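Local coordinates for tryptophan halogenase (Shewanella frigidimarina, PDB 2PYX), which probably acts as a flavin-dependent monooxygenase of the tryptophan halogenase family, binding FAD in a Rossmann-type domain, at residues 304-309 with 329-334; 251-256 with 356-361; 282-287 with 314-319. All blocks are in the same frame, centred on the assembly; numbering follows the deposited sequence.

Contact 1. Residues 304-309 with 329-334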
loop_
_atom_site.group_PDB
_atom_site.type_symbol
_atom_site.label_atom_id
_atom_site.label_comp_id
_atom_site.label_asym_id
_atom_site.label_seq_id
_atom_site.Cartn_x
_atom_site.Cartn_y
_atom_site.Cartn_z
ATOM N N THR A 304 1.802 -2.928 25.871
ATOM C CA THR A 304 0.803 -2.097 26.528
ATOM C C THR A 304 -0.555 -2.775 26.543
ATOM O O THR A 304 -0.918 -3.526 25.630
ATOM C CB THR A 304 0.671 -0.727 25.858
ATOM O OG1 THR A 304 -0.321 0.046 26.567
ATOM C CG2 THR A 304 0.209 -0.829 24.424
ATOM N N ASN A 305 -1.333 -2.506 27.601
ATOM C CA ASN A 305 -2.733 -2.922 27.587
ATOM C C ASN A 305 -3.588 -1.973 26.747
ATOM O O ASN A 305 -3.079 -0.969 26.218
ATOM C CB ASN A 305 -3.293 -3.144 28.998
ATOM C CG ASN A 305 -3.494 -1.877 29.766
ATOM O OD1 ASN A 305 -3.572 -0.791 29.201
ATOM N ND2 ASN A 305 -3.639 -2.019 31.072
ATOM N N ASP A 306 -4.861 -2.319 26.569
ATOM C CA ASP A 306 -5.718 -1.542 25.718
ATOM C C ASP A 306 -6.192 -0.243 26.367
ATOM O O ASP A 306 -6.410 0.758 25.678
ATOM C CB ASP A 306 -6.894 -2.387 25.250
ATOM C CG ASP A 306 -6.449 -3.631 24.521
ATOM O OD1 ASP A 306 -5.554 -3.537 23.644
ATOM O OD2 ASP A 306 -6.988 -4.697 24.806
ATOM N N ILE A 307 -6.342 -0.251 27.684
ATOM C CA ILE A 307 -6.721 0.973 28.422
ATOM C C ILE A 307 -5.711 2.095 28.168
ATOM O O ILE A 307 -6.076 3.238 27.819
ATOM C CB ILE A 307 -6.793 0.658 29.941
ATOM C CG1 ILE A 307 -7.977 -0.283 30.213
ATOM C CG2 ILE A 307 -6.877 1.942 30.759
ATOM C CD1 ILE A 307 -7.876 -1.030 31.530
ATOM N N ASP A 308 -4.435 1.769 28.334
ATOM C CA ASP A 308 -3.375 2.727 28.167
ATOM C C ASP A 308 -3.216 3.136 26.680
ATOM O O ASP A 308 -2.958 4.296 26.348
ATOM C CB ASP A 308 -2.081 2.160 28.704
ATOM C CG ASP A 308 -2.083 1.981 30.203
ATOM O OD1 ASP A 308 -3.012 2.473 30.882
ATOM O OD2 ASP A 308 -1.146 1.327 30.715
ATOM N N ALA A 309 -3.377 2.183 25.789
ATOM C CA ALA A 309 -3.311 2.510 24.355
ATOM C C ALA A 309 -4.380 3.509 23.972
ATOM O O ALA A 309 -4.137 4.419 23.178
ATOM C CB ALA A 309 -3.442 1.258 23.512
ATOM N N PRO A 329 -13.771 4.610 19.565
ATOM C CA PRO A 329 -12.749 3.958 18.740
ATOM C C PRO A 329 -12.996 2.441 18.647
ATOM O O PRO A 329 -13.624 1.853 19.547
ATOM C CB PRO A 329 -11.460 4.305 19.471
ATOM C CG PRO A 329 -11.874 4.509 20.898
ATOM C CD PRO A 329 -13.224 5.131 20.826
ATOM N N ARG A 330 -12.550 1.811 17.561
ATOM C CA ARG A 330 -12.790 0.388 17.292
ATOM C C ARG A 330 -11.485 -0.371 17.395
ATOM O O ARG A 330 -10.488 0.054 16.775
ATOM C CB ARG A 330 -13.335 0.177 15.883
ATOM N N GLN A 331 -11.481 -1.485 18.135
ATOM C CA GLN A 331 -10.240 -2.271 18.364
ATOM C C GLN A 331 -10.201 -3.506 17.497
ATOM O O GLN A 331 -11.184 -4.250 17.413
ATOM C CB GLN A 331 -10.052 -2.702 19.827
ATOM C CG GLN A 331 -8.600 -3.130 20.152
ATOM C CD GLN A 331 -8.405 -3.495 21.596
ATOM O OE1 GLN A 331 -8.536 -2.642 22.470
ATOM N NE2 GLN A 331 -8.079 -4.784 21.869
ATOM N N LEU A 332 -9.047 -3.727 16.855
ATOM C CA LEU A 332 -8.799 -4.934 16.047
ATOM C C LEU A 332 -7.558 -5.596 16.559
ATOM O O LEU A 332 -6.618 -4.914 16.963
ATOM C CB LEU A 332 -8.602 -4.617 14.558
ATOM N N ALA A 333 -7.587 -6.921 16.585
ATOM C CA ALA A 333 -6.430 -7.725 16.985
ATOM C C ALA A 333 -6.068 -8.646 15.850
ATOM O O ALA A 333 -6.954 -9.219 15.218
ATOM C CB ALA A 333 -6.771 -8.545 18.228
ATOM N N ILE A 334 -4.779 -8.775 15.559
ATOM C CA ILE A 334 -4.319 -9.633 14.464
ATOM C C ILE A 334 -3.085 -10.450 14.867
ATOM O O ILE A 334 -2.427 -10.198 15.906
ATOM C CB ILE A 334 -3.937 -8.810 13.205
ATOM C CG1 ILE A 334 -2.777 -7.889 13.514
ATOM C CG2 ILE A 334 -5.114 -7.952 12.756
ATOM C CD1 ILE A 334 -2.120 -7.267 12.255
HETATM O O HOH W 1 -7.373 0.281 22.903
#

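Contact 2. Residues 251-256 with 356-361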
loop_
_atom_site.group_PDB
_atom_site.type_symbol
_atom_site.label_atom_id
_atom_site.label_comp_id
_atom_site.label_asym_id
_atom_site.label_seq_id
_atom_site.Cartn_x
_atom_site.Cartn_y
_atom_site.Cartn_z
ATOM N N LEU A 251 7.774 -7.485 13.973
ATOM C CA LEU A 251 7.102 -6.179 14.032
ATOM C C LEU A 251 6.425 -5.875 15.365
ATOM O O LEU A 251 6.171 -4.715 15.632
ATOM C CB LEU A 251 6.059 -6.079 12.935
ATOM C CG LEU A 251 6.607 -6.160 11.512
ATOM C CD1 LEU A 251 5.473 -6.118 10.508
ATOM C CD2 LEU A 251 7.623 -5.087 11.228
ATOM N N PHE A 252 6.103 -6.906 16.143
ATOM C CA PHE A 252 5.487 -6.805 17.487
ATOM C C PHE A 252 4.019 -6.407 17.468
ATOM O O PHE A 252 3.241 -6.954 18.255
ATOM C CB PHE A 252 6.219 -5.848 18.428
ATOM C CG PHE A 252 7.687 -6.071 18.592
ATOM C CD1 PHE A 252 8.301 -7.292 18.307
ATOM C CD2 PHE A 252 8.469 -5.044 19.095
ATOM C CE1 PHE A 252 9.679 -7.422 18.487
ATOM C CE2 PHE A 252 9.794 -5.197 19.279
ATOM C CZ PHE A 252 10.405 -6.369 18.990
ATOM N N ASN A 253 3.662 -5.447 16.628
ATOM C CA ASN A 253 2.312 -4.867 16.662
ATOM C C ASN A 253 1.278 -5.885 16.291
ATOM O O ASN A 253 1.343 -6.486 15.222
ATOM C CB ASN A 253 2.246 -3.655 15.760
ATOM C CG ASN A 253 3.278 -2.666 16.118
ATOM O OD1 ASN A 253 3.387 -2.267 17.308
ATOM N ND2 ASN A 253 4.001 -2.199 15.139
ATOM N N ASP A 254 0.243 -5.976 17.111
ATOM C CA ASP A 254 -0.843 -6.928 16.900
ATOM C C ASP A 254 -2.197 -6.332 17.305
ATOM O O ASP A 254 -3.164 -7.070 17.480
ATOM C CB ASP A 254 -0.581 -8.247 17.645
ATOM C CG ASP A 254 -0.439 -8.086 19.164
ATOM O OD1 ASP A 254 -0.575 -6.949 19.676
ATOM O OD2 ASP A 254 -0.190 -9.127 19.819
ATOM N N ARG A 255 -2.247 -5.010 17.397
ATOM C CA ARG A 255 -3.490 -4.281 17.716
ATOM C C ARG A 255 -3.588 -3.033 16.883
ATOM O O ARG A 255 -2.578 -2.445 16.531
ATOM C CB ARG A 255 -3.507 -3.868 19.177
ATOM C CG ARG A 255 -3.493 -4.997 20.163
ATOM C CD ARG A 255 -4.782 -5.730 20.233
ATOM N NE ARG A 255 -4.814 -6.727 21.301
ATOM C CZ ARG A 255 -4.409 -7.985 21.194
ATOM N NH1 ARG A 255 -3.890 -8.448 20.069
ATOM N NH2 ARG A 255 -4.534 -8.827 22.228
ATOM N N ALA A 256 -4.824 -2.584 16.660
ATOM C CA ALA A 256 -5.058 -1.254 16.122
ATOM C C ALA A 256 -6.321 -0.723 16.761
ATOM O O ALA A 256 -7.305 -1.444 16.948
ATOM C CB ALA A 256 -5.192 -1.287 14.624
ATOM N N PHE A 356 -1.388 -10.104 5.915
ATOM C CA PHE A 356 -1.698 -8.781 6.389
ATOM C C PHE A 356 -0.789 -8.429 7.532
ATOM O O PHE A 356 -0.600 -9.232 8.462
ATOM C CB PHE A 356 -3.132 -8.706 6.868
ATOM C CG PHE A 356 -3.548 -7.323 7.281
ATOM C CD1 PHE A 356 -3.769 -6.348 6.332
ATOM C CD2 PHE A 356 -3.635 -6.989 8.615
ATOM C CE1 PHE A 356 -4.126 -5.054 6.710
ATOM C CE2 PHE A 356 -3.993 -5.699 9.007
ATOM C CZ PHE A 356 -4.219 -4.737 8.056
ATOM N N ILE A 357 -0.342 -7.183 7.526
ATOM C CA ILE A 357 0.427 -6.628 8.625
ATOM C C ILE A 357 -0.089 -5.209 8.869
ATOM O O ILE A 357 -0.917 -4.704 8.104
ATOM C CB ILE A 357 1.920 -6.591 8.274
ATOM C CG1 ILE A 357 2.073 -5.944 6.861
ATOM C CG2 ILE A 357 2.498 -8.035 8.267
ATOM C CD1 ILE A 357 3.365 -5.523 6.553
ATOM N N GLU A 358 0.457 -4.537 9.884
ATOM C CA GLU A 358 0.164 -3.116 10.078
ATOM C C GLU A 358 0.298 -2.318 8.774
ATOM O O GLU A 358 1.162 -2.625 7.917
ATOM C CB GLU A 358 1.153 -2.538 11.106
ATOM C CG GLU A 358 2.601 -2.554 10.639
ATOM C CD GLU A 358 3.525 -2.346 11.782
ATOM O OE1 GLU A 358 3.673 -3.288 12.587
ATOM O OE2 GLU A 358 4.029 -1.199 11.920
ATOM N N PRO A 359 -0.496 -1.259 8.612
ATOM C CA PRO A 359 -0.501 -0.447 7.395
ATOM C C PRO A 359 0.646 0.547 7.264
ATOM O O PRO A 359 0.520 1.558 6.561
ATOM C CB PRO A 359 -1.841 0.292 7.498
ATOM C CG PRO A 359 -2.064 0.405 8.935
ATOM C CD PRO A 359 -1.553 -0.840 9.559
ATOM N N LEU A 360 1.785 0.244 7.895
ATOM C CA LEU A 360 2.980 1.049 7.746
ATOM C C LEU A 360 3.415 0.847 6.303
ATOM O O LEU A 360 3.627 -0.280 5.855
ATOM C CB LEU A 360 4.076 0.565 8.681
ATOM C CG LEU A 360 5.413 1.300 8.759
ATOM C CD1 LEU A 360 5.193 2.720 9.142
ATOM C CD2 LEU A 360 6.341 0.658 9.761
ATOM N N GLU A 361 3.564 1.936 5.598
ATOM C CA GLU A 361 3.892 1.964 4.179
ATOM C C GLU A 361 2.781 1.415 3.276
ATOM O O GLU A 361 3.040 1.185 2.076
ATOM C CB GLU A 361 5.238 1.317 3.859
ATOM C CG GLU A 361 6.400 2.036 4.513
ATOM C CD GLU A 361 6.743 3.367 3.872
ATOM O OE1 GLU A 361 6.180 3.692 2.800
ATOM O OE2 GLU A 361 7.576 4.081 4.449
HETATM O O HOH W 2 2.124 -5.552 12.189
#

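Contact 3. Residues 282-287 with 314-319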
loop_
_atom_site.group_PDB
_atom_site.type_symbol
_atom_site.label_atom_id
_atom_site.label_comp_id
_atom_site.label_asym_id
_atom_site.label_seq_id
_atom_site.Cartn_x
_atom_site.Cartn_y
_atom_site.Cartn_z
ATOM N N GLY A 282 4.069 1.987 19.683
ATOM C CA GLY A 282 3.602 1.815 18.324
ATOM C C GLY A 282 3.619 3.152 17.601
ATOM O O GLY A 282 4.503 3.967 17.823
ATOM N N TRP A 283 2.650 3.370 16.740
ATOM C CA TRP A 283 2.582 4.608 15.969
ATOM C C TRP A 283 1.149 4.862 15.583
ATOM O O TRP A 283 0.326 3.933 15.474
ATOM C CB TRP A 283 3.503 4.535 14.740
ATOM C CG TRP A 283 3.156 3.445 13.774
ATOM C CD1 TRP A 283 3.530 2.105 13.826
ATOM C CD2 TRP A 283 2.367 3.586 12.586
ATOM N NE1 TRP A 283 2.987 1.438 12.753
ATOM C CE2 TRP A 283 2.290 2.318 11.970
ATOM C CE3 TRP A 283 1.715 4.655 11.972
ATOM C CZ2 TRP A 283 1.565 2.097 10.788
ATOM C CZ3 TRP A 283 1.057 4.458 10.759
ATOM C CH2 TRP A 283 0.985 3.177 10.180
ATOM N N ILE A 284 0.846 6.148 15.356
ATOM C CA ILE A 284 -0.483 6.576 14.971
ATOM C C ILE A 284 -0.543 7.075 13.532
ATOM O O ILE A 284 0.268 7.925 13.159
ATOM C CB ILE A 284 -0.962 7.661 15.922
ATOM C CG1 ILE A 284 -1.278 7.010 17.260
ATOM C CG2 ILE A 284 -2.191 8.360 15.408
ATOM C CD1 ILE A 284 -1.645 8.000 18.398
ATOM N N TRP A 285 -1.440 6.483 12.739
ATOM C CA TRP A 285 -1.657 6.915 11.355
ATOM C C TRP A 285 -2.687 8.031 11.338
ATOM O O TRP A 285 -3.531 8.137 12.243
ATOM C CB TRP A 285 -2.095 5.790 10.438
ATOM C CG TRP A 285 -3.539 5.411 10.490
ATOM C CD1 TRP A 285 -4.606 6.113 10.000
ATOM C CD2 TRP A 285 -4.072 4.180 10.989
ATOM N NE1 TRP A 285 -5.767 5.389 10.162
ATOM C CE2 TRP A 285 -5.457 4.200 10.779
ATOM C CE3 TRP A 285 -3.496 3.051 11.599
ATOM C CZ2 TRP A 285 -6.278 3.133 11.160
ATOM C CZ3 TRP A 285 -4.310 2.018 11.988
ATOM C CH2 TRP A 285 -5.688 2.067 11.776
ATOM N N ASP A 286 -2.594 8.878 10.316
ATOM C CA ASP A 286 -3.505 10.011 10.208
ATOM C C ASP A 286 -3.652 10.219 8.705
ATOM O O ASP A 286 -2.692 10.617 8.048
ATOM C CB ASP A 286 -2.946 11.210 10.974
ATOM C CG ASP A 286 -3.938 12.367 11.079
ATOM O OD1 ASP A 286 -4.727 12.571 10.123
ATOM O OD2 ASP A 286 -3.858 13.095 12.104
ATOM N N ILE A 287 -4.825 9.890 8.179
ATOM C CA ILE A 287 -5.126 9.888 6.728
ATOM C C ILE A 287 -6.177 10.971 6.512
ATOM O O ILE A 287 -7.289 10.865 7.031
ATOM C CB ILE A 287 -5.674 8.511 6.285
ATOM C CG1 ILE A 287 -4.498 7.521 6.170
ATOM C CG2 ILE A 287 -6.400 8.566 4.948
ATOM C CD1 ILE A 287 -4.904 6.099 5.931
ATOM N N PHE A 314 -6.160 9.075 22.527
ATOM C CA PHE A 314 -6.950 10.271 22.867
ATOM C C PHE A 314 -6.045 11.477 23.091
ATOM O O PHE A 314 -6.434 12.602 22.754
ATOM C CB PHE A 314 -7.858 10.011 24.084
ATOM C CG PHE A 314 -9.025 9.112 23.815
ATOM C CD1 PHE A 314 -9.315 8.633 22.540
ATOM C CD2 PHE A 314 -9.873 8.731 24.849
ATOM C CE1 PHE A 314 -10.400 7.802 22.308
ATOM C CE2 PHE A 314 -10.963 7.916 24.607
ATOM C CZ PHE A 314 -11.239 7.461 23.347
ATOM N N ASN A 315 -4.871 11.277 23.668
ATOM C CA ASN A 315 -3.879 12.335 23.799
ATOM C C ASN A 315 -3.508 12.903 22.442
ATOM O O ASN A 315 -3.401 14.116 22.258
ATOM C CB ASN A 315 -2.641 11.882 24.554
ATOM C CG ASN A 315 -2.895 11.629 26.029
ATOM O OD1 ASN A 315 -3.912 12.054 26.577
ATOM N ND2 ASN A 315 -1.969 10.918 26.675
ATOM N N TYR A 316 -3.280 12.026 21.463
ATOM C CA TYR A 316 -2.928 12.487 20.112
ATOM C C TYR A 316 -4.044 13.335 19.515
ATOM O O TYR A 316 -3.771 14.313 18.792
ATOM C CB TYR A 316 -2.631 11.262 19.210
ATOM C CG TYR A 316 -2.429 11.591 17.743
ATOM C CD1 TYR A 316 -1.169 11.872 17.228
ATOM C CD2 TYR A 316 -3.505 11.618 16.871
ATOM C CE1 TYR A 316 -0.998 12.158 15.888
ATOM C CE2 TYR A 316 -3.333 11.915 15.506
ATOM C CZ TYR A 316 -2.074 12.212 15.050
ATOM O OH TYR A 316 -1.852 12.512 13.710
ATOM N N LEU A 317 -5.290 12.942 19.783
ATOM C CA LEU A 317 -6.471 13.666 19.284
ATOM C C LEU A 317 -6.715 14.960 20.054
ATOM O O LEU A 317 -7.457 15.807 19.575
ATOM C CB LEU A 317 -7.723 12.797 19.364
ATOM C CG LEU A 317 -7.752 11.513 18.496
ATOM C CD1 LEU A 317 -8.952 10.627 18.841
ATOM C CD2 LEU A 317 -7.706 11.833 17.005
ATOM N N GLY A 318 -6.113 15.097 21.229
ATOM C CA GLY A 318 -6.276 16.306 22.037
ATOM C C GLY A 318 -7.608 16.334 22.763
ATOM O O GLY A 318 -8.161 17.419 23.001
ATOM N N VAL A 319 -8.138 15.166 23.119
ATOM C CA VAL A 319 -9.437 15.076 23.777
ATOM C C VAL A 319 -9.314 14.411 25.137
ATOM O O VAL A 319 -8.514 13.512 25.336
ATOM C CB VAL A 319 -10.499 14.338 22.915
ATOM C CG1 VAL A 319 -10.648 15.026 21.573
ATOM C CG2 VAL A 319 -10.159 12.854 22.704
HETATM O O HOH W 3 0.202 10.824 12.689
#

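Contact 1. Residues 304-309 with 329-334
D306, in the first turn of helix 306-317, meets Q331 on strand 330-333 through one carboxylate-amide contact at the protein surface. The approach to it begins at T304, whose OG1 donates to the backbone O of N305 at 3.0 Å, in the carbonyl plane and on a lone pair. N305 is the N-cap: its OD1 takes the backbone N-H of D308 at 2.8 Å in a nearly straight bond, capping that N-H in the first turn, while A309 N also reaches N305 O. D306 follows with CG anti to its carbonyl carbon (chi1 -58°), which carries the carboxylate across to the strand. There Q331 NE2 donates to D306 OD2 at 3.1 Å, a weak bond bent to 149°. The two side chains cross at about a right angle and their flat groups are turned 54° apart, so the amide does not lie flush with the carboxylate; Q331 OE1 lies beside the carboxylate as a further acceptor, with no bond to it. The strong partner of D306 is the hydroxyl of Y299, which binds OD1 from strand 292-299. Helix 306-317 here lies over one face of the large mixed sheet, in which strand 330-333 pairs antiparallel with strand 255-262. A water joins the two sides beside the direct bond, donating to D306 O at 3.0 Å and supplying Q331 OE1 at 3.2 Å. Further along, the methyl of A309 touches Y297 and Y299 of the sheet, whereas P329 packs on L313 and F314 later in the same helix.

Contact 2. Residues 251-256 with 356-361
N253 and E358 form the polar centre of this buried contact between the turn after helix 248-251 and the loop that follows strand 355-356. N253 ND2 gives an almost straight hydrogen bond (176°) to E358 OE1 at 2.8 Å. The acceptor lies in the plane of the N253 amide, but the donor meets the syn side of the oxygen from 28° out of the carboxylate plane, the two flat groups being well out of parallel. E358 reaches across because CG sits between the backbone N and the carbonyl carbon (chi1 65°) and the chain runs extended beyond it. A water bridges the two segments: it donates to E358 OE1 at 2.8 Å and to N253 O at 3.3 Å, and accepts from E358 N at 3.0 Å. OE1 is thus gripped by an amide and a water, while OE2 is taken by Y412 and by W283 NE1; Y422 binds N253 OD1. A negative charge on E358 would probably be stabilised by these neutral donors. The aliphatic side of L251 lies beside the same carboxylate, CB 3.7 Å from E358 OE1. Against this close polar knot the apolar flank is looser: L251 CD1 only grazes I357 CG2 at 4.2 Å. Beyond the contact, D254 and R255, at the start of strand 255-262, make a classic beta bulge opposite Y299. Further on, E361 is predicted to bind L-tryptophan. Helix 383-413 packs on I357 through W401, I404 and L408, and V298 of strand 292-299 lies against both N253 and E358.

Contact 3. Residues 282-287 with 314-319
A helix laid on a beta-sheet face defines this contact: the last turn of helix 306-317 rests on strand 282-288, with Y316 reaching down to I284 and D286, alternate residues whose side chains share one face of the strand. I284 CG2 stands over the centre of the Y316 ring, 3.7 Å from its centroid and 8° off the normal, a CH-pi contact made squarely on the face. Its other branch runs back along the tyrosine, bringing CD1 to 3.5 Å from Y316 CB; the isoleucine and tyrosine side chains run antiparallel past one another. Y316 has CG anti to the backbone N (chi1 172°), which sends the ring out from the helix to the strand. At the far edge of that ring the phenol OH donates to D286 OD2 at 2.6 Å, using the anti lone pair of the oxygen; the carboxylate is turned 67° from the ring plane. A water donates both to Y316 OH at 2.8 Å and to I284 O at 2.9 Å, tying the phenol to the strand backbone as well. Just past Y316 the helix ends in a Schellman motif with G318 at positive phi. T277 of strand 274-279 touches Y316, and K293 touches D286. Replacing Y316 by an alanine would probably leave D286 OD2 without its phenol donor and open a gap over the I284 methyls. With the phenol donating to OD2, D286 is probably a carboxylate, and I284 on the face together with the hydroxyl's bonds at the para position is likely to limit movement of the ring.

Overall arrangement
Contact 2 is the core member, all four touching residues being buried; contact 1 lies at the surface and contact 3 is intermediate, partly buried. All three reach the same mixed sheet. Contacts 1 and 3 share helix 306-317, one at its start and the other at its end. Contacts 1 and 2 meet where strands 330-333 and 255-262 pair, L332 N probably bonding to A256 O. Contacts 2 and 3 also join by packing, P359 and L360 lying against W283. Chemistry follows depth: a weak, water-assisted amide-carboxylate bond outside, a straight one with several donors inside, and a mixed apolar and phenol-carboxylate contact at the helix end.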